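Local coordinates for protein extracellular subtilisin-like serine proteinase (Vibrio sp. PA-44, PDB 1SH7) that probably cleaves peptide bonds as a calcium-binding serine endopeptidase of the subtilase family, this cold-adapted enzyme being represented here by its catalytic domain, at residues G30-V35 / N88-G93; Q133-D138 / P167-S172; D196-G201 / R262-K267; G71-G76 / S202-A207. All coordinates share one frame; numbering follows the deposited sequence.

Contact 1 (G30-V35 / N88-G93); sequences GVTAYV and NVNIVG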
loop_
_atom_site.group_PDB
_atom_site.type_symbol
_atom_site.label_atom_id
_atom_site.label_comp_id
_atom_site.label_asym_id
_atom_site.label_seq_id
_atom_site.Cartn_x
_atom_site.Cartn_y
_atom_site.Cartn_z
ATOM N N GLY A 30 16.856 3.377 3.545
ATOM C CA GLY A 30 16.985 4.681 2.905
ATOM C C GLY A 30 15.754 5.178 2.170
ATOM O O GLY A 30 15.850 6.140 1.425
ATOM N N VAL A 31 14.612 4.520 2.362
ATOM C CA VAL A 31 13.367 4.879 1.696
ATOM C C VAL A 31 12.354 5.199 2.802
ATOM O O VAL A 31 12.472 4.716 3.939
ATOM C CB VAL A 31 12.862 3.750 0.753
ATOM C CG1 VAL A 31 11.567 4.141 0.039
ATOM C CG2 VAL A 31 13.937 3.403 -0.269
ATOM N N THR A 32 11.409 6.076 2.506
ATOM C CA THR A 32 10.435 6.477 3.492
ATOM C C THR A 32 9.044 6.234 2.902
ATOM O O THR A 32 8.785 6.616 1.766
ATOM C CB THR A 32 10.651 7.942 3.862
ATOM O OG1 THR A 32 11.957 8.142 4.457
ATOM C CG2 THR A 32 9.674 8.410 4.945
ATOM N N ALA A 33 8.181 5.596 3.685
ATOM C CA ALA A 33 6.790 5.372 3.309
ATOM C C ALA A 33 5.935 6.273 4.162
ATOM O O ALA A 33 6.032 6.202 5.389
ATOM C CB ALA A 33 6.388 3.929 3.530
ATOM N N TYR A 34 5.099 7.080 3.496
ATOM C CA TYR A 34 4.180 7.998 4.148
ATOM C C TYR A 34 2.810 7.335 4.205
ATOM O O TYR A 34 2.229 7.041 3.164
ATOM C CB TYR A 34 4.132 9.323 3.384
ATOM C CG TYR A 34 5.421 10.058 3.489
ATOM C CD1 TYR A 34 5.660 10.949 4.549
ATOM C CD2 TYR A 34 6.432 9.829 2.583
ATOM C CE1 TYR A 34 6.876 11.590 4.675
ATOM C CE2 TYR A 34 7.673 10.468 2.706
ATOM C CZ TYR A 34 7.880 11.341 3.762
ATOM O OH TYR A 34 9.098 11.976 3.887
ATOM N N VAL A 35 2.322 7.075 5.417
ATOM C CA VAL A 35 1.091 6.327 5.623
ATOM C C VAL A 35 -0.018 7.292 5.948
ATOM O O VAL A 35 -0.031 7.882 7.034
ATOM C CB VAL A 35 1.304 5.279 6.716
ATOM C CG1 VAL A 35 0.047 4.498 6.991
ATOM C CG2 VAL A 35 2.474 4.395 6.327
ATOM N N ASN A 88 13.322 -2.782 6.682
ATOM C CA ASN A 88 14.082 -1.640 7.193
ATOM C C ASN A 88 13.704 -0.301 6.616
ATOM O O ASN A 88 14.503 0.637 6.613
ATOM C CB ASN A 88 15.596 -1.906 7.062
ATOM C CG ASN A 88 16.123 -2.642 8.243
ATOM O OD1 ASN A 88 16.131 -2.094 9.357
ATOM N ND2 ASN A 88 16.490 -3.918 8.056
ATOM N N VAL A 89 12.457 -0.184 6.164
ATOM C CA VAL A 89 11.951 1.069 5.626
ATOM C C VAL A 89 11.680 2.056 6.762
ATOM O O VAL A 89 11.479 1.667 7.907
ATOM C CB VAL A 89 10.662 0.823 4.765
ATOM C CG1 VAL A 89 9.473 0.586 5.633
ATOM C CG2 VAL A 89 10.431 1.946 3.764
ATOM N N ASN A 90 11.737 3.339 6.446
ATOM C CA ASN A 90 11.264 4.367 7.350
ATOM C C ASN A 90 9.773 4.581 7.165
ATOM O O ASN A 90 9.264 4.578 6.034
ATOM C CB ASN A 90 12.040 5.667 7.113
ATOM C CG ASN A 90 13.516 5.499 7.357
ATOM O OD1 ASN A 90 13.912 5.275 8.491
ATOM N ND2 ASN A 90 14.347 5.566 6.278
ATOM N N ILE A 91 9.063 4.780 8.277
ATOM C CA ILE A 91 7.623 5.002 8.261
ATOM C C ILE A 91 7.338 6.383 8.843
ATOM O O ILE A 91 7.899 6.711 9.896
ATOM C CB ILE A 91 6.905 3.915 9.116
ATOM C CG1 ILE A 91 7.109 2.491 8.519
ATOM C CG2 ILE A 91 5.451 4.272 9.304
ATOM C CD1 ILE A 91 6.286 2.207 7.225
ATOM N N VAL A 92 6.454 7.148 8.191
ATOM C CA VAL A 92 5.978 8.424 8.684
ATOM C C VAL A 92 4.461 8.417 8.725
ATOM O O VAL A 92 3.810 8.126 7.695
ATOM C CB VAL A 92 6.528 9.611 7.837
ATOM C CG1 VAL A 92 5.964 10.929 8.352
ATOM C CG2 VAL A 92 8.053 9.641 7.884
ATOM N N GLY A 93 3.889 8.735 9.901
ATOM C CA GLY A 93 2.433 8.794 10.094
ATOM C C GLY A 93 1.835 10.108 9.630
ATOM O O GLY A 93 2.296 11.170 10.028
HETATM O O HOH W 1 16.869 4.175 6.364
#
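Thr32, Ala33, Tyr34 and Val35 pair in parallel with Asn90, Ile91, Val92 and Gly93, joining two neighbouring strands inside the parallel sheet of the subtilase alpha/beta fold. Ala33 N and Val35 N donate to Asn90 O and Val92 O, while Asn90 N and Val92 N answer to Val31 O and Ala33 O. The two faces of this ladder are filled differently. On one, Ile91 reaches back across the strands until its CD1 lies 4.1 Å from Ala33 CB, and Val35 CG2 approaches Ile91 CG2 at 4.2 Å; helix 70-79 packs over all three residues. On the other, Val92 fits between Thr32 and Tyr34. With CG1 anti to the backbone N (chi1 178°), its CG2 points at Thr32 CG2, 3.6 Å away, and its CB lies 3.7 Å from Tyr34 CD1. The Tyr34 side chain runs alongside Val92 in the same direction, so that both CD1 and CE1 of the ring meet the isopropyl group. The polar end illustrates how one carbonyl can be shared: Asn90 CG sits beside its own backbone N (chi1 -61°), which brings ND2 to 3.1 Å from Val31 O, above the carbonyl plane and with a bent N-H...O angle of 136°. A water accepts from the same ND2 and from Gly30 N, 2.9 Å from each.

Contact 2 (Q133-D138 / P167-S172); sequences QSTALD and PARVPS. With CA (calcium ion), chain C.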
loop_
_atom_site.group_PDB
_atom_site.type_symbol
_atom_site.label_atom_id
_atom_site.label_comp_id
_atom_site.label_asym_id
_atom_site.label_seq_id
_atom_site.Cartn_x
_atom_site.Cartn_y
_atom_site.Cartn_z
ATOM N N GLN A 133 -16.631 10.152 -5.406
ATOM C CA GLN A 133 -15.865 10.921 -6.389
ATOM C C GLN A 133 -15.648 12.355 -5.896
ATOM O O GLN A 133 -16.599 13.028 -5.484
ATOM C CB GLN A 133 -16.553 10.893 -7.778
ATOM C CG GLN A 133 -16.381 9.565 -8.581
ATOM C CD GLN A 133 -17.616 9.136 -9.436
ATOM O OE1 GLN A 133 -18.775 9.283 -9.014
ATOM N NE2 GLN A 133 -17.350 8.564 -10.617
ATOM N N SER A 134 -14.384 12.809 -5.921
ATOM C CA SER A 134 -13.982 14.174 -5.512
ATOM C C SER A 134 -12.929 14.684 -6.490
ATOM O O SER A 134 -11.816 14.206 -6.471
ATOM C CB SER A 134 -13.406 14.143 -4.087
ATOM O OG SER A 134 -12.779 15.359 -3.674
ATOM N N THR A 135 -13.243 15.647 -7.359
ATOM C CA THR A 135 -12.197 16.167 -8.238
ATOM C C THR A 135 -11.119 16.913 -7.443
ATOM O O THR A 135 -9.957 16.896 -7.833
ATOM C CB THR A 135 -12.731 17.015 -9.425
ATOM O OG1 THR A 135 -13.221 18.273 -8.962
ATOM C CG2 THR A 135 -13.932 16.319 -10.089
ATOM N N ALA A 136 -11.481 17.506 -6.314
ATOM C CA ALA A 136 -10.502 18.223 -5.494
ATOM C C ALA A 136 -9.458 17.274 -4.901
ATOM O O ALA A 136 -8.252 17.560 -4.964
ATOM C CB ALA A 136 -11.173 19.015 -4.399
ATOM N N LEU A 137 -9.905 16.163 -4.330
ATOM C CA LEU A 137 -8.965 15.144 -3.813
ATOM C C LEU A 137 -8.148 14.503 -4.941
ATOM O O LEU A 137 -6.947 14.266 -4.787
ATOM C CB LEU A 137 -9.724 14.061 -3.052
ATOM C CG LEU A 137 -8.935 12.908 -2.423
ATOM C CD1 LEU A 137 -7.746 13.399 -1.551
ATOM C CD2 LEU A 137 -9.912 12.004 -1.615
ATOM N N ASP A 138 -8.794 14.220 -6.069
ATOM C CA ASP A 138 -8.105 13.672 -7.247
ATOM C C ASP A 138 -6.986 14.603 -7.690
ATOM O O ASP A 138 -5.888 14.162 -8.030
ATOM C CB ASP A 138 -9.051 13.505 -8.434
ATOM C CG ASP A 138 -10.050 12.397 -8.259
ATOM O OD1 ASP A 138 -10.005 11.668 -7.236
ATOM O OD2 ASP A 138 -10.929 12.172 -9.155
ATOM N N PRO A 167 -9.640 8.403 -3.768
ATOM C CA PRO A 167 -8.757 8.690 -4.908
ATOM C C PRO A 167 -8.477 7.524 -5.857
ATOM O O PRO A 167 -7.726 7.750 -6.771
ATOM C CB PRO A 167 -7.444 9.068 -4.223
ATOM C CG PRO A 167 -7.422 8.220 -3.016
ATOM C CD PRO A 167 -8.874 8.227 -2.519
ATOM N N ALA A 168 -9.041 6.338 -5.663
ATOM C CA ALA A 168 -8.737 5.165 -6.528
ATOM C C ALA A 168 -8.703 5.432 -8.027
ATOM O O ALA A 168 -7.905 4.835 -8.780
ATOM C CB ALA A 168 -9.740 4.056 -6.272
ATOM N N ARG A 169 -9.610 6.278 -8.484
ATOM C CA ARG A 169 -9.772 6.475 -9.908
ATOM C C ARG A 169 -8.693 7.356 -10.546
ATOM O O ARG A 169 -8.600 7.393 -11.764
ATOM C CB ARG A 169 -11.161 7.015 -10.205
ATOM C CG ARG A 169 -11.403 8.444 -9.744
ATOM C CD ARG A 169 -12.800 8.868 -10.046
ATOM N NE ARG A 169 -12.995 10.280 -9.836
ATOM C CZ ARG A 169 -13.529 11.105 -10.715
ATOM N NH1 ARG A 169 -13.919 10.673 -11.922
ATOM N NH2 ARG A 169 -13.689 12.379 -10.373
ATOM N N VAL A 170 -7.865 8.034 -9.746
ATOM C CA VAL A 170 -6.798 8.912 -10.306
ATOM C C VAL A 170 -5.882 8.112 -11.219
ATOM O O VAL A 170 -5.158 7.218 -10.737
ATOM C CB VAL A 170 -5.964 9.563 -9.193
ATOM C CG1 VAL A 170 -4.715 10.269 -9.760
ATOM C CG2 VAL A 170 -6.792 10.571 -8.413
ATOM N N PRO A 171 -5.914 8.364 -12.530
ATOM C CA PRO A 171 -5.143 7.518 -13.433
ATOM C C PRO A 171 -3.694 7.304 -13.004
ATOM O O PRO A 171 -3.273 6.158 -12.985
ATOM C CB PRO A 171 -5.272 8.244 -14.777
ATOM C CG PRO A 171 -6.636 8.907 -14.675
ATOM C CD PRO A 171 -6.712 9.362 -13.283
ATOM N N SER A 172 -2.962 8.333 -12.591
ATOM C CA SER A 172 -1.505 8.191 -12.352
ATOM C C SER A 172 -1.115 7.560 -10.999
ATOM O O SER A 172 0.047 7.347 -10.694
ATOM C CB SER A 172 -0.787 9.518 -12.590
ATOM O OG SER A 172 -1.188 10.472 -11.643
HETATM CA CA CA C . -3.280 3.759 -12.433
HETATM O O HOH W 2 -5.124 4.538 -11.008
HETATM O O HOH W 3 -1.059 3.873 -13.139
HETATM O O HOH W 4 -3.485 3.999 -14.955
HETATM O O HOH W 5 -5.268 2.639 -13.119
#
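Asp138 OD2 receives the side of the Arg169 guanidinium, with NE at 2.9 Å in a salt bridge and NH2 at 3.0 Å. The approach is not a flat, two-pronged one: a single oxygen faces both nitrogens, and the carboxylate and guanidinium planes are 53° apart. The other oxygen, OD1, is held by the hydroxyl of Ser166, the residue before Pro167, so both ends of the carboxylate are occupied. Arg169 CG stands between its own backbone N and carbonyl carbon (chi1 70°), and from there the chain runs extended to NE, laying the guanidinium across the start of helix 135-146. Gln133 CG rests over one face of this group, 3.7 Å from NE, while Thr135 CG2 meets its rim in plane, 4.0 Å from NH2.

Alongside the salt bridge, Val170 CG2 lies against Asp138, 3.6 Å from its CA, and Leu137 CD2 touches Pro167 CD at 4.0 Å. Both segments are shaped by local bonds: Ser134 OG caps the helix by accepting from Leu137 N, and a type I turn, entered through a cis peptide before Pro167, runs from Pro167 to Val170. Immediately beyond it, Pro171 O binds the calcium ion at 2.5 Å, and Val170 O accepts from a water that is itself a calcium ligand. A carboxylate in the first turn of a helix, with an arginine and a hydroxyl as partners, is probably stabilised in its ionised form, and its bridge ties the helix start to the calcium-binding loop.

Contact 3 (D196-G201 / R262-K267); sequences DLFAPG and RGTTNK. With CA (calcium ion), chain C.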
loop_
_atom_site.group_PDB
_atom_site.type_symbol
_atom_site.label_atom_id
_atom_site.label_comp_id
_atom_site.label_asym_id
_atom_site.label_seq_id
_atom_site.Cartn_x
_atom_site.Cartn_y
_atom_site.Cartn_z
ATOM N N ASP A 196 -4.958 -1.107 -11.190
ATOM C CA ASP A 196 -3.705 -1.363 -11.882
ATOM C C ASP A 196 -3.178 -2.768 -11.666
ATOM O O ASP A 196 -2.561 -3.319 -12.555
ATOM C CB ASP A 196 -2.628 -0.393 -11.422
ATOM C CG ASP A 196 -2.924 1.050 -11.810
ATOM O OD1 ASP A 196 -2.668 1.440 -12.967
ATOM O OD2 ASP A 196 -3.393 1.865 -11.024
ATOM N N LEU A 197 -3.418 -3.319 -10.480
ATOM C CA LEU A 197 -2.978 -4.688 -10.136
ATOM C C LEU A 197 -3.622 -5.152 -8.836
ATOM O O LEU A 197 -4.209 -4.345 -8.109
ATOM C CB LEU A 197 -1.439 -4.791 -10.037
ATOM C CG LEU A 197 -0.737 -4.333 -8.747
ATOM C CD1 LEU A 197 0.751 -4.625 -8.734
ATOM C CD2 LEU A 197 -0.961 -2.840 -8.566
ATOM N N PHE A 198 -3.496 -6.453 -8.563
ATOM C CA PHE A 198 -3.986 -7.088 -7.359
ATOM C C PHE A 198 -2.810 -7.349 -6.418
ATOM O O PHE A 198 -1.682 -7.584 -6.857
ATOM C CB PHE A 198 -4.639 -8.453 -7.693
ATOM C CG PHE A 198 -5.968 -8.332 -8.404
ATOM C CD1 PHE A 198 -6.055 -8.444 -9.797
ATOM C CD2 PHE A 198 -7.123 -8.085 -7.694
ATOM C CE1 PHE A 198 -7.256 -8.301 -10.445
ATOM C CE2 PHE A 198 -8.338 -7.937 -8.363
ATOM C CZ PHE A 198 -8.396 -8.052 -9.733
ATOM N N ALA A 199 -3.082 -7.385 -5.120
ATOM C CA ALA A 199 -2.100 -7.847 -4.144
ATOM C C ALA A 199 -2.855 -8.554 -2.992
ATOM O O ALA A 199 -4.064 -8.389 -2.865
ATOM C CB ALA A 199 -1.305 -6.636 -3.613
ATOM N N PRO A 200 -2.152 -9.323 -2.150
ATOM C CA PRO A 200 -2.780 -9.957 -0.987
ATOM C C PRO A 200 -3.573 -9.006 -0.080
ATOM O O PRO A 200 -3.020 -8.026 0.440
ATOM C CB PRO A 200 -1.579 -10.561 -0.245
ATOM C CG PRO A 200 -0.612 -10.896 -1.337
ATOM C CD PRO A 200 -0.723 -9.670 -2.251
ATOM N N GLY A 201 -4.855 -9.302 0.118
ATOM C CA GLY A 201 -5.695 -8.474 0.973
ATOM C C GLY A 201 -6.710 -9.130 1.875
ATOM O O GLY A 201 -7.263 -8.465 2.771
ATOM N N ARG A 262 -12.966 -10.224 -13.337
ATOM C CA ARG A 262 -14.182 -9.430 -13.548
ATOM C C ARG A 262 -13.904 -8.147 -14.338
ATOM O O ARG A 262 -14.394 -7.078 -13.952
ATOM C CB ARG A 262 -14.683 -8.965 -12.190
ATOM C CG ARG A 262 -15.751 -9.682 -11.602
ATOM C CD ARG A 262 -16.539 -8.769 -10.724
ATOM N NE ARG A 262 -17.456 -7.967 -11.535
ATOM C CZ ARG A 262 -18.702 -7.659 -11.175
ATOM N NH1 ARG A 262 -19.195 -8.051 -10.009
ATOM N NH2 ARG A 262 -19.451 -6.938 -11.983
ATOM N N GLY A 263 -13.075 -8.203 -15.371
ATOM C CA GLY A 263 -12.733 -7.001 -16.125
ATOM C C GLY A 263 -11.565 -6.183 -15.622
ATOM O O GLY A 263 -11.382 -5.019 -16.012
ATOM N N THR A 264 -10.726 -6.797 -14.797
ATOM C CA THR A 264 -9.514 -6.146 -14.278
ATOM C C THR A 264 -8.346 -6.828 -14.924
ATOM O O THR A 264 -8.374 -8.050 -15.098
ATOM C CB THR A 264 -9.390 -6.365 -12.752
ATOM O OG1 THR A 264 -10.620 -6.036 -12.093
ATOM C CG2 THR A 264 -8.344 -5.463 -12.138
ATOM N N THR A 265 -7.311 -6.064 -15.252
ATOM C CA THR A 265 -6.093 -6.645 -15.756
ATOM C C THR A 265 -5.557 -7.699 -14.784
ATOM O O THR A 265 -5.525 -7.520 -13.548
ATOM C CB THR A 265 -5.068 -5.559 -16.110
ATOM O OG1 THR A 265 -3.927 -6.152 -16.738
ATOM C CG2 THR A 265 -4.536 -4.862 -14.890
ATOM N N ASN A 266 -5.143 -8.814 -15.362
ATOM C CA ASN A 266 -4.744 -9.967 -14.592
ATOM C C ASN A 266 -3.249 -9.881 -14.206
ATOM O O ASN A 266 -2.408 -10.597 -14.740
ATOM C CB ASN A 266 -5.093 -11.248 -15.368
ATOM C CG ASN A 266 -5.310 -12.435 -14.461
ATOM O OD1 ASN A 266 -6.162 -13.320 -14.727
ATOM N ND2 ASN A 266 -4.532 -12.495 -13.408
ATOM N N LYS A 267 -2.952 -8.951 -13.295
ATOM C CA LYS A 267 -1.620 -8.734 -12.762
ATOM C C LYS A 267 -1.634 -8.837 -11.249
ATOM O O LYS A 267 -2.446 -8.222 -10.605
ATOM C CB LYS A 267 -1.095 -7.362 -13.154
ATOM C CG LYS A 267 -0.917 -7.181 -14.696
ATOM C CD LYS A 267 -0.105 -5.930 -14.979
ATOM C CE LYS A 267 -0.133 -5.535 -16.474
ATOM N NZ LYS A 267 -1.450 -4.998 -16.940
HETATM CA CA CA C . -3.280 3.759 -12.433
HETATM O O HOH W 6 -1.857 -2.368 -14.842
HETATM O O HOH W 3 -1.059 3.873 -13.139
HETATM O O HOH W 2 -5.124 4.538 -11.008
HETATM O O HOH W 4 -3.485 3.999 -14.955
HETATM O O HOH W 5 -5.268 2.639 -13.119
#
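Phe198 N donates a nearly straight bond (2.9 Å, 170°) to Lys267 O, joining the outermost strand of the parallel sheet, 197-200, to a segment whose touching part runs 72° from its own; Phe198 makes a further backbone bond with Leu269. Leu197 CA also lies near the Lys267 oxygen, at 3.6 Å. The ring of Phe198, its CG beside the backbone N (chi1 -72°), reaches the loop: Thr264 CG2 comes obliquely to within 3.5 Å of CE1, and Thr265 O approaches the ring edge near its plane, 3.6 Å from the same CE1. Thr264 OG1 looks elsewhere, bonded to Thr261 O and Gly192 N. At the strand's beginning, Thr265 CG2 sits 3.4 Å from Asp196 O. Lys267 bends at its last torsion, bringing NZ to 2.7 Å from Thr265 OG1, and a water donates to Asp196 O. The Asp196 side chain turns away from this loop and grips the calcium ion with both oxygens, OD1 at 2.5 Å and OD2 at 2.4 Å; OD2 also accepts from Thr175 N. The chemistry thus divides at Asp196: its carboxylate is committed to metal, whose charge it probably helps balance, while its backbone faces the threonine and lysine of the loop.

Contact 4 (G71-G76 / S202-A207); sequences GTHVAG and SQIKSA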
loop_
_atom_site.group_PDB
_atom_site.type_symbol
_atom_site.label_atom_id
_atom_site.label_comp_id
_atom_site.label_asym_id
_atom_site.label_seq_id
_atom_site.Cartn_x
_atom_site.Cartn_y
_atom_site.Cartn_z
ATOM N N GLY A 71 -4.413 2.229 10.410
ATOM C CA GLY A 71 -3.159 2.865 10.042
ATOM C C GLY A 71 -1.920 2.111 10.474
ATOM O O GLY A 71 -0.953 1.976 9.700
ATOM N N THR A 72 -1.930 1.629 11.708
ATOM C CA THR A 72 -0.814 0.849 12.228
ATOM C C THR A 72 -0.670 -0.465 11.471
ATOM O O THR A 72 0.443 -0.908 11.193
ATOM C CB THR A 72 -1.026 0.552 13.742
ATOM O OG1 THR A 72 -0.923 1.767 14.505
ATOM C CG2 THR A 72 0.082 -0.348 14.304
ATOM N N HIS A 73 -1.804 -1.082 11.170
ATOM C CA HIS A 73 -1.831 -2.389 10.511
ATOM C C HIS A 73 -1.268 -2.240 9.090
ATOM O O HIS A 73 -0.426 -3.020 8.671
ATOM C CB HIS A 73 -3.255 -2.893 10.514
ATOM C CG HIS A 73 -3.428 -4.295 10.050
ATOM N ND1 HIS A 73 -3.461 -4.638 8.713
ATOM C CD2 HIS A 73 -3.659 -5.434 10.745
ATOM C CE1 HIS A 73 -3.684 -5.939 8.607
ATOM N NE2 HIS A 73 -3.811 -6.443 9.827
ATOM N N VAL A 74 -1.691 -1.173 8.414
ATOM C CA VAL A 74 -1.195 -0.841 7.080
ATOM C C VAL A 74 0.297 -0.572 7.137
ATOM O O VAL A 74 1.047 -1.125 6.330
ATOM C CB VAL A 74 -1.964 0.377 6.516
ATOM C CG1 VAL A 74 -1.278 0.991 5.320
ATOM C CG2 VAL A 74 -3.410 -0.025 6.173
ATOM N N ALA A 75 0.749 0.248 8.096
ATOM C CA ALA A 75 2.175 0.537 8.214
ATOM C C ALA A 75 2.958 -0.728 8.500
ATOM O O ALA A 75 4.068 -0.906 7.998
ATOM C CB ALA A 75 2.462 1.590 9.313
ATOM N N GLY A 76 2.378 -1.620 9.299
ATOM C CA GLY A 76 3.039 -2.891 9.578
ATOM C C GLY A 76 3.250 -3.768 8.342
ATOM O O GLY A 76 4.255 -4.481 8.247
ATOM N N SER A 202 -6.939 -10.432 1.680
ATOM C CA SER A 202 -7.795 -11.222 2.549
ATOM C C SER A 202 -6.980 -11.910 3.650
ATOM O O SER A 202 -5.956 -12.525 3.374
ATOM C CB SER A 202 -8.585 -12.225 1.711
ATOM O OG SER A 202 -9.631 -11.532 1.008
ATOM N N GLN A 203 -7.430 -11.746 4.902
ATOM C CA GLN A 203 -6.837 -12.396 6.070
ATOM C C GLN A 203 -5.389 -12.064 6.207
ATOM O O GLN A 203 -4.508 -12.945 6.155
ATOM C CB GLN A 203 -7.059 -13.892 5.994
ATOM C CG GLN A 203 -8.462 -14.213 6.278
ATOM C CD GLN A 203 -9.079 -15.022 5.219
ATOM O OE1 GLN A 203 -8.788 -16.228 5.109
ATOM N NE2 GLN A 203 -9.934 -14.389 4.413
ATOM N N ILE A 204 -5.125 -10.775 6.353
ATOM C CA ILE A 204 -3.749 -10.302 6.511
ATOM C C ILE A 204 -3.424 -9.965 7.966
ATOM O O ILE A 204 -4.068 -9.081 8.577
ATOM C CB ILE A 204 -3.477 -9.015 5.640
ATOM C CG1 ILE A 204 -3.757 -9.268 4.147
ATOM C CG2 ILE A 204 -2.066 -8.518 5.840
ATOM C CD1 ILE A 204 -2.975 -10.383 3.521
ATOM N N LYS A 205 -2.411 -10.628 8.503
ATOM C CA LYS A 205 -1.963 -10.370 9.874
ATOM C C LYS A 205 -0.959 -9.222 9.909
ATOM O O LYS A 205 0.030 -9.235 9.189
ATOM C CB LYS A 205 -1.317 -11.588 10.495
ATOM C CG LYS A 205 -1.016 -11.398 11.982
ATOM C CD LYS A 205 -0.355 -12.629 12.559
ATOM C CE LYS A 205 -0.091 -12.408 14.034
ATOM N NZ LYS A 205 0.335 -13.670 14.629
ATOM N N SER A 206 -1.162 -8.284 10.826
ATOM C CA SER A 206 -0.200 -7.180 11.001
ATOM C C SER A 206 -0.372 -6.497 12.356
ATOM O O SER A 206 -1.254 -6.846 13.129
ATOM C CB SER A 206 -0.371 -6.152 9.878
ATOM O OG SER A 206 0.723 -5.267 9.782
ATOM N N ALA A 207 0.456 -5.495 12.620
ATOM C CA ALA A 207 0.395 -4.711 13.861
ATOM C C ALA A 207 -0.964 -4.040 14.119
ATOM O O ALA A 207 -1.711 -3.772 13.187
ATOM C CB ALA A 207 1.499 -3.679 13.869
#
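Ser206 OG donates to His73 O at 2.8 Å, in the carbonyl plane and on a lone pair, joining strand 204-207 to helix 70-79. The hydroxyl is turned onto that oxygen by its torsion, OG standing anti to the backbone N (chi1 -165°). Ser206 CB, for its part, lies squarely over the centre of the His73 ring, 3.4 Å from the centroid, a CH-pi contact almost along the ring normal. Gly76, one turn on, has no side chain, and Ser206 OG nestles 3.3 Å from its C. His73, whose CG is anti to its backbone N, sends its imidazole along the strand, where NE2 finds Ile204 O in plane at the ring edge; at 2.9 Å the distance is short, but the bent angle of 126° makes this a weak bond. Lys214 O offers NE2 a second, likewise weak, acceptor, so the N-H is shared between two carbonyls. Ala207 O stands 3.0 Å from His73 CA, a CA-H...O contact. Beside it the meeting is apolar: Thr72 CG2 touches Ala207 CB at 3.6 Å, while Thr72 OG1 is satisfied by Asp66 OD2 and the backbone N of Asn41.

The short helix and strand segments cross at 105°. Strand 204-207 pairs antiparallel with 213-216, whose Ile216 also touches His73, and Met221 of helix 219-236 packs against both His73 and Ile204. From another side of helix 70-79, which begins at the predicted charge-relay histidine His70, Val74 and Ala75 pack on Val35, placing the helix between the two-stranded hairpin and the parallel sheet.

How the contacts relate
Contacts 1 and 4 are buried and touch one another, whereas contacts 2 and 3 are only partly buried and are linked through one calcium ion. Contact 1 joins inner strands of the parallel sheet, and contact 3 engages the sheet's edge strand 197-200. Helix 70-79 of contact 4 lies against contact 1, with Val35 CG1 reaching 4.1 Å from Val74 CG1. The chemistry follows place: regular backbone bonds and aliphatic packing inside, a hydroxyl and an imidazole between helix and hairpin, and charged groups towards the surface. Contacts 2 and 3 supply Pro171 O and the Asp196 carboxylate to the same metal and share its four waters, although their nearest atoms remain about 5 Å apart.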